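Long-range contact in DNA-entry nuclease inhibitor (Bacillus subtilis subsp. subtilis, PDB 4MQD), which inhibits the DNA-degrading activity of the DNA-entry nuclease and plays a role in making cells competent for transformation: residues A60-S68 with L100-L111. Sequence-based numbering, arbitrary orientation.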
ATOM      1  N   ALA A  60       6.467  17.384   7.181  1.00 29.64           N
ATOM      2  CA  ALA A  60       6.173  16.115   6.524  1.00 27.71           C
ATOM      3  C   ALA A  60       7.438  15.281   6.379  1.00 27.27           C
ATOM      4  O   ALA A  60       8.548  15.788   6.553  1.00 27.96           O
ATOM      5  CB  ALA A  60       5.555  16.368   5.160  1.00 27.65           C
ATOM      6  N   PHE A  61       7.261  14.001   6.065  1.00 25.93           N
ATOM      7  CA  PHE A  61       8.379  13.103   5.798  1.00 26.26           C
ATOM      8  C   PHE A  61       8.401  12.716   4.324  1.00 25.50           C
ATOM      9  O   PHE A  61       7.365  12.378   3.751  1.00 27.16           O
ATOM     10  CB  PHE A  61       8.288  11.847   6.671  1.00 26.96           C
ATOM     11  CG  PHE A  61       8.660  12.082   8.106  1.00 28.40           C
ATOM     12  CD1 PHE A  61       9.994  12.102   8.496  1.00 29.17           C
ATOM     13  CD2 PHE A  61       7.681  12.289   9.067  1.00 29.51           C
ATOM     14  CE1 PHE A  61      10.344  12.322   9.818  1.00 29.76           C
ATOM     15  CE2 PHE A  61       8.024  12.508  10.392  1.00 30.64           C
ATOM     16  CZ  PHE A  61       9.357  12.524  10.767  1.00 30.50           C
ATOM     17  N   ILE A  62       9.585  12.785   3.721  1.00 25.38           N
ATOM     18  CA  ILE A  62       9.799  12.351   2.346  1.00 24.37           C
ATOM     19  C   ILE A  62      10.499  10.996   2.367  1.00 24.66           C
ATOM     20  O   ILE A  62      11.601  10.881   2.901  1.00 24.08           O
ATOM     21  CB  ILE A  62      10.683  13.352   1.566  1.00 24.29           C
ATOM     22  CG1 ILE A  62      10.082  14.767   1.610  1.00 24.53           C
ATOM     23  CG2 ILE A  62      10.893  12.882   0.131  1.00 24.02           C
ATOM     24  CD1 ILE A  62       8.725  14.906   0.949  1.00 25.12           C
ATOM     25  N   LEU A  63       9.852   9.980   1.799  1.00 25.03           N
ATOM     26  CA  LEU A  63      10.452   8.651   1.642  1.00 25.38           C
ATOM     27  C   LEU A  63      10.806   8.431   0.180  1.00 24.61           C
ATOM     28  O   LEU A  63       9.931   8.137  -0.638  1.00 23.62           O
ATOM     29  CB  LEU A  63       9.491   7.550   2.107  1.00 26.27           C
ATOM     30  CG  LEU A  63       9.576   7.152   3.579  1.00 28.53           C
ATOM     31  CD1 LEU A  63       9.356   8.359   4.477  1.00 30.33           C
ATOM     32  CD2 LEU A  63       8.570   6.051   3.885  1.00 28.29           C
ATOM     33  N   PHE A  64      12.084   8.580  -0.150  1.00 24.09           N
ATOM     34  CA  PHE A  64      12.533   8.379  -1.522  1.00 25.01           C
ATOM     35  C   PHE A  64      12.985   6.938  -1.722  1.00 25.29           C
ATOM     36  O   PHE A  64      13.657   6.369  -0.860  1.00 25.90           O
ATOM     37  CB  PHE A  64      13.662   9.341  -1.881  1.00 25.88           C
ATOM     38  CG  PHE A  64      13.885   9.467  -3.359  1.00 27.87           C
ATOM     39  CD1 PHE A  64      13.061  10.274  -4.128  1.00 28.77           C
ATOM     40  CD2 PHE A  64      14.901   8.759  -3.987  1.00 29.40           C
ATOM     41  CE1 PHE A  64      13.252  10.382  -5.494  1.00 29.97           C
ATOM     42  CE2 PHE A  64      15.099   8.864  -5.352  1.00 29.47           C
ATOM     43  CZ  PHE A  64      14.273   9.676  -6.107  1.00 30.69           C
ATOM     44  N   ARG A  65      12.606   6.358  -2.859  1.00 25.22           N
ATOM     45  CA  ARG A  65      12.958   4.980  -3.197  1.00 25.13           C
ATOM     46  C   ARG A  65      13.365   4.854  -4.659  1.00 25.61           C
ATOM     47  O   ARG A  65      12.894   5.612  -5.509  1.00 27.83           O
ATOM     48  CB  ARG A  65      11.772   4.052  -2.947  1.00 25.63           C
ATOM     49  CG  ARG A  65      11.321   3.977  -1.501  1.00 25.67           C
ATOM     50  CD  ARG A  65      10.077   3.120  -1.375  1.00 25.99           C
ATOM     51  NE  ARG A  65       9.571   3.103  -0.009  1.00 27.18           N
ATOM     52  CZ  ARG A  65       8.464   2.475   0.381  1.00 28.93           C
ATOM     53  NH1 ARG A  65       7.722   1.799  -0.492  1.00 29.82           N
ATOM     54  NH2 ARG A  65       8.095   2.527   1.656  1.00 30.42           N
ATOM     55  N   LEU A  66      14.235   3.886  -4.935  1.00 26.08           N
ATOM     56  CA  LEU A  66      14.648   3.549  -6.294  1.00 26.96           C
ATOM     57  C   LEU A  66      14.286   2.090  -6.584  1.00 28.56           C
ATOM     58  O   LEU A  66      14.783   1.179  -5.917  1.00 28.15           O
ATOM     59  CB  LEU A  66      16.155   3.762  -6.457  1.00 27.66           C
ATOM     60  CG  LEU A  66      16.801   3.382  -7.794  1.00 28.51           C
ATOM     61  CD1 LEU A  66      16.159   4.114  -8.964  1.00 28.43           C
ATOM     62  CD2 LEU A  66      18.296   3.658  -7.747  1.00 29.26           C
ATOM     63  N   ASN A  67      13.415   1.885  -7.573  1.00 29.43           N
ATOM     64  CA  ASN A  67      12.983   0.550  -8.005  1.00 30.04           C
ATOM     65  C   ASN A  67      12.432  -0.317  -6.874  1.00 30.86           C
ATOM     66  O   ASN A  67      12.751  -1.503  -6.771  1.00 31.97           O
ATOM     67  CB  ASN A  67      14.125  -0.178  -8.726  1.00 29.67           C
ATOM     68  CG  ASN A  67      14.570   0.543  -9.985  1.00 29.94           C
ATOM     69  OD1 ASN A  67      13.743   0.998 -10.776  1.00 31.61           O
ATOM     70  ND2 ASN A  67      15.880   0.643 -10.184  1.00 29.04           N
ATOM     71  N   SER A  68      11.599   0.282  -6.030  1.00 31.55           N
ATOM     72  CA  SER A  68      10.946  -0.453  -4.955  1.00 33.24           C
ATOM     73  C   SER A  68       9.791  -1.272  -5.514  1.00 34.82           C
ATOM     74  O   SER A  68       9.068  -0.813  -6.397  1.00 35.83           O
ATOM     75  CB  SER A  68      10.425   0.502  -3.883  1.00 32.54           C
ATOM     76  OG  SER A  68       9.771  -0.209  -2.847  1.00 32.86           O
ATOM     77  N   LEU A 100      16.933  18.738   0.368  1.00 26.01           N
ATOM     78  CA  LEU A 100      17.248  17.315   0.408  1.00 25.54           C
ATOM     79  C   LEU A 100      18.018  16.940  -0.852  1.00 26.89           C
ATOM     80  O   LEU A 100      17.854  17.573  -1.896  1.00 27.13           O
ATOM     81  CB  LEU A 100      15.971  16.480   0.509  1.00 24.66           C
ATOM     82  CG  LEU A 100      15.000  16.861   1.630  1.00 24.27           C
ATOM     83  CD1 LEU A 100      13.800  15.928   1.621  1.00 24.98           C
ATOM     84  CD2 LEU A 100      15.684  16.835   2.988  1.00 23.54           C
ATOM     85  N   SER A 101      18.862  15.918  -0.742  1.00 27.44           N
ATOM     86  CA  SER A 101      19.640  15.424  -1.875  1.00 28.98           C
ATOM     87  C   SER A 101      19.579  13.906  -1.941  1.00 29.41           C
ATOM     88  O   SER A 101      19.611  13.232  -0.912  1.00 29.26           O
ATOM     89  CB  SER A 101      21.092  15.881  -1.764  1.00 30.69           C
ATOM     90  OG  SER A 101      21.174  17.292  -1.790  1.00 32.64           O
ATOM     91  N   PHE A 102      19.485  13.378  -3.159  1.00 29.76           N
ATOM     92  CA  PHE A 102      19.403  11.939  -3.383  1.00 30.68           C
ATOM     93  C   PHE A 102      20.273  11.555  -4.573  1.00 32.13           C
ATOM     94  O   PHE A 102      20.130  12.116  -5.661  1.00 31.12           O
ATOM     95  CB  PHE A 102      17.952  11.523  -3.630  1.00 29.10           C
ATOM     96  CG  PHE A 102      17.016  11.906  -2.515  1.00 28.02           C
ATOM     97  CD1 PHE A 102      16.369  13.136  -2.523  1.00 27.80           C
ATOM     98  CD2 PHE A 102      16.793  11.043  -1.453  1.00 26.91           C
ATOM     99  CE1 PHE A 102      15.513  13.492  -1.493  1.00 27.35           C
ATOM    100  CE2 PHE A 102      15.938  11.393  -0.422  1.00 26.78           C
ATOM    101  CZ  PHE A 102      15.296  12.618  -0.443  1.00 27.37           C
ATOM    102  N   ASP A 103      21.181  10.607  -4.351  1.00 37.00           N
ATOM    103  CA  ASP A 103      22.102  10.146  -5.384  1.00 41.56           C
ATOM    104  C   ASP A 103      21.380   9.230  -6.377  1.00 41.91           C
ATOM    105  O   ASP A 103      21.416   8.005  -6.256  1.00 41.39           O
ATOM    106  CB  ASP A 103      23.294   9.423  -4.741  1.00 47.55           C
ATOM    107  CG  ASP A 103      24.374   9.058  -5.744  1.00 52.92           C
ATOM    108  OD1 ASP A 103      24.636   9.862  -6.665  1.00 60.86           O
ATOM    109  OD2 ASP A 103      24.971   7.970  -5.604  1.00 60.38           O
ATOM    110  N   LEU A 104      20.715   9.846  -7.349  1.00 43.05           N
ATOM    111  CA  LEU A 104      19.996   9.122  -8.394  1.00 44.14           C
ATOM    112  C   LEU A 104      20.798   9.209  -9.695  1.00 46.59           C
ATOM    113  O   LEU A 104      21.171  10.307 -10.111  1.00 51.99           O
ATOM    114  CB  LEU A 104      18.607   9.732  -8.583  1.00 43.09           C
ATOM    115  CG  LEU A 104      17.587   8.937  -9.401  1.00 42.61           C
ATOM    116  CD1 LEU A 104      17.250   7.613  -8.730  1.00 42.78           C
ATOM    117  CD2 LEU A 104      16.325   9.762  -9.607  1.00 41.56           C
ATOM    118  N   PRO A 105      21.076   8.059 -10.340  1.00 45.47           N
ATOM    119  CA  PRO A 105      21.853   8.083 -11.587  1.00 47.23           C
ATOM    120  C   PRO A 105      21.157   8.797 -12.748  1.00 47.70           C
ATOM    121  O   PRO A 105      19.950   9.045 -12.697  1.00 45.82           O
ATOM    122  CB  PRO A 105      22.031   6.597 -11.931  1.00 46.98           C
ATOM    123  CG  PRO A 105      21.747   5.853 -10.677  1.00 46.49           C
ATOM    124  CD  PRO A 105      20.777   6.683  -9.902  1.00 46.11           C
ATOM    125  N   LYS A 106      21.931   9.114 -13.783  1.00 52.20           N
ATOM    126  CA  LYS A 106      21.393   9.706 -15.007  1.00 53.31           C
ATOM    127  C   LYS A 106      20.471   8.711 -15.700  1.00 49.80           C
ATOM    128  O   LYS A 106      20.697   7.501 -15.635  1.00 48.02           O
ATOM    129  CB  LYS A 106      22.518  10.087 -15.976  1.00 60.07           C
ATOM    130  CG  LYS A 106      23.513  11.107 -15.444  1.00 66.16           C
ATOM    131  CD  LYS A 106      24.375  11.694 -16.558  1.00 70.89           C
ATOM    132  CE  LYS A 106      25.305  10.670 -17.200  1.00 72.28           C
ATOM    133  NZ  LYS A 106      26.312  10.121 -16.249  1.00 74.86           N
ATOM    134  N   GLY A 107      19.437   9.223 -16.360  1.00 45.67           N
ATOM    135  CA  GLY A 107      18.522   8.384 -17.129  1.00 43.35           C
ATOM    136  C   GLY A 107      17.064   8.756 -16.954  1.00 38.21           C
ATOM    137  O   GLY A 107      16.730   9.717 -16.258  1.00 38.29           O
ATOM    138  N   ASP A 108      16.199   7.977 -17.596  1.00 29.46           N
ATOM    139  CA  ASP A 108      14.758   8.197 -17.556  1.00 36.45           C
ATOM    140  C   ASP A 108      14.119   7.341 -16.471  1.00 36.77           C
ATOM    141  O   ASP A 108      14.576   6.229 -16.192  1.00 36.78           O
ATOM    142  CB  ASP A 108      14.134   7.863 -18.912  1.00 39.79           C
ATOM    143  CG  ASP A 108      14.705   8.702 -20.039  1.00 44.25           C
ATOM    144  OD1 ASP A 108      14.875   9.925 -19.849  1.00 47.73           O
ATOM    145  OD2 ASP A 108      14.979   8.138 -21.118  1.00 48.39           O
ATOM    146  N   TYR A 109      13.066   7.874 -15.859  1.00 35.84           N
ATOM    147  CA  TYR A 109      12.353   7.179 -14.795  1.00 34.93           C
ATOM    148  C   TYR A 109      10.854   7.413 -14.900  1.00 35.68           C
ATOM    149  O   TYR A 109      10.408   8.374 -15.525  1.00 37.13           O
ATOM    150  CB  TYR A 109      12.820   7.676 -13.424  1.00 32.90           C
ATOM    151  CG  TYR A 109      14.289   7.464 -13.127  1.00 30.04           C
ATOM    152  CD1 TYR A 109      15.246   8.378 -13.561  1.00 32.22           C
ATOM    153  CD2 TYR A 109      14.717   6.365 -12.392  1.00 28.69           C
ATOM    154  CE1 TYR A 109      16.591   8.193 -13.284  1.00 31.55           C
ATOM    155  CE2 TYR A 109      16.060   6.173 -12.110  1.00 26.32           C
ATOM    156  CZ  TYR A 109      16.992   7.090 -12.557  1.00 30.75           C
ATOM    157  OH  TYR A 109      18.328   6.905 -12.277  1.00 34.71           O
ATOM    158  N   GLN A 110      10.086   6.515 -14.290  1.00 37.97           N
ATOM    159  CA  GLN A 110       8.681   6.768 -13.989  1.00 39.75           C
ATOM    160  C   GLN A 110       8.598   7.111 -12.509  1.00 37.64           C
ATOM    161  O   GLN A 110       8.656   6.225 -11.649  1.00 36.38           O
ATOM    162  CB  GLN A 110       7.808   5.554 -14.314  1.00 43.11           C
ATOM    163  CG  GLN A 110       7.534   5.365 -15.800  1.00 47.36           C
ATOM    164  CD  GLN A 110       6.704   6.487 -16.406  1.00 51.23           C
ATOM    165  OE1 GLN A 110       6.017   7.230 -15.701  1.00 54.73           O
ATOM    166  NE2 GLN A 110       6.766   6.611 -17.725  1.00 56.16           N
ATOM    167  N   LEU A 111       8.490   8.406 -12.225  1.00 35.00           N
ATOM    168  CA  LEU A 111       8.474   8.906 -10.859  1.00 31.89           C
ATOM    169  C   LEU A 111       7.050   8.896 -10.319  1.00 31.99           C
ATOM    170  O   LEU A 111       6.178   9.592 -10.846  1.00 32.53           O
ATOM    171  CB  LEU A 111       9.044  10.325 -10.814  1.00 32.36           C
ATOM    172  CG  LEU A 111       9.399  10.878  -9.432  1.00 32.37           C
ATOM    173  CD1 LEU A 111      10.600  10.146  -8.851  1.00 32.64           C
ATOM    174  CD2 LEU A 111       9.671  12.373  -9.511  1.00 32.96           C
TER
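Phe-64 and Phe-102 stack at the heart of a buried, wholly apolar contact that joins strand 60-66 of the mixed sheet to strand 100-102, an edge strand, within this chain, of the facing antiparallel sheet, and to the loop after it. The two strands run nearly parallel, 12° apart, with axes 9.7 Å from each other, so side chains alone bridge them. Alternate residues Ile-62, Phe-64 and Leu-66 face Leu-100, Phe-102 and Leu-104 in step. The rings of Phe-64 and Phe-102 form an offset stack, centroids 4.7 Å apart and planes tilted by 30°. Phe-64 CB lies over the face of the Phe-102 ring, 3.4 Å from CE2 of Phe-102. With chi1 at -163°, the Phe-64 ring swings away from its own backbone N and reaches on to Leu-104, whose CD2 meets the ring edge 4.1 Å from CZ of Phe-64. Replacing Phe-102 by alanine is likely to leave Phe-64 without its stacking partner and to open a gap between the sheets. Before this pair, Ile-62 CG1 rests 3.9 Å from Leu-100 CD1; beyond it, Leu-66 CD1 lies 3.7 Å from Leu-104 CD1. The chain then returns to the mixed sheet as strand 107-111, where Tyr-109 CE2 touches Leu-66 CD1. The Tyr-109 hydroxyl ties this strand to the preceding loop, donating to Pro-105 O. Trp-8 of strand 6-14 meets both phenylalanine rings edge-to-face, Ile-92 of strand 90-93 packs on the stacked pair, and Ile-130 of strand 127-134 on Phe-64.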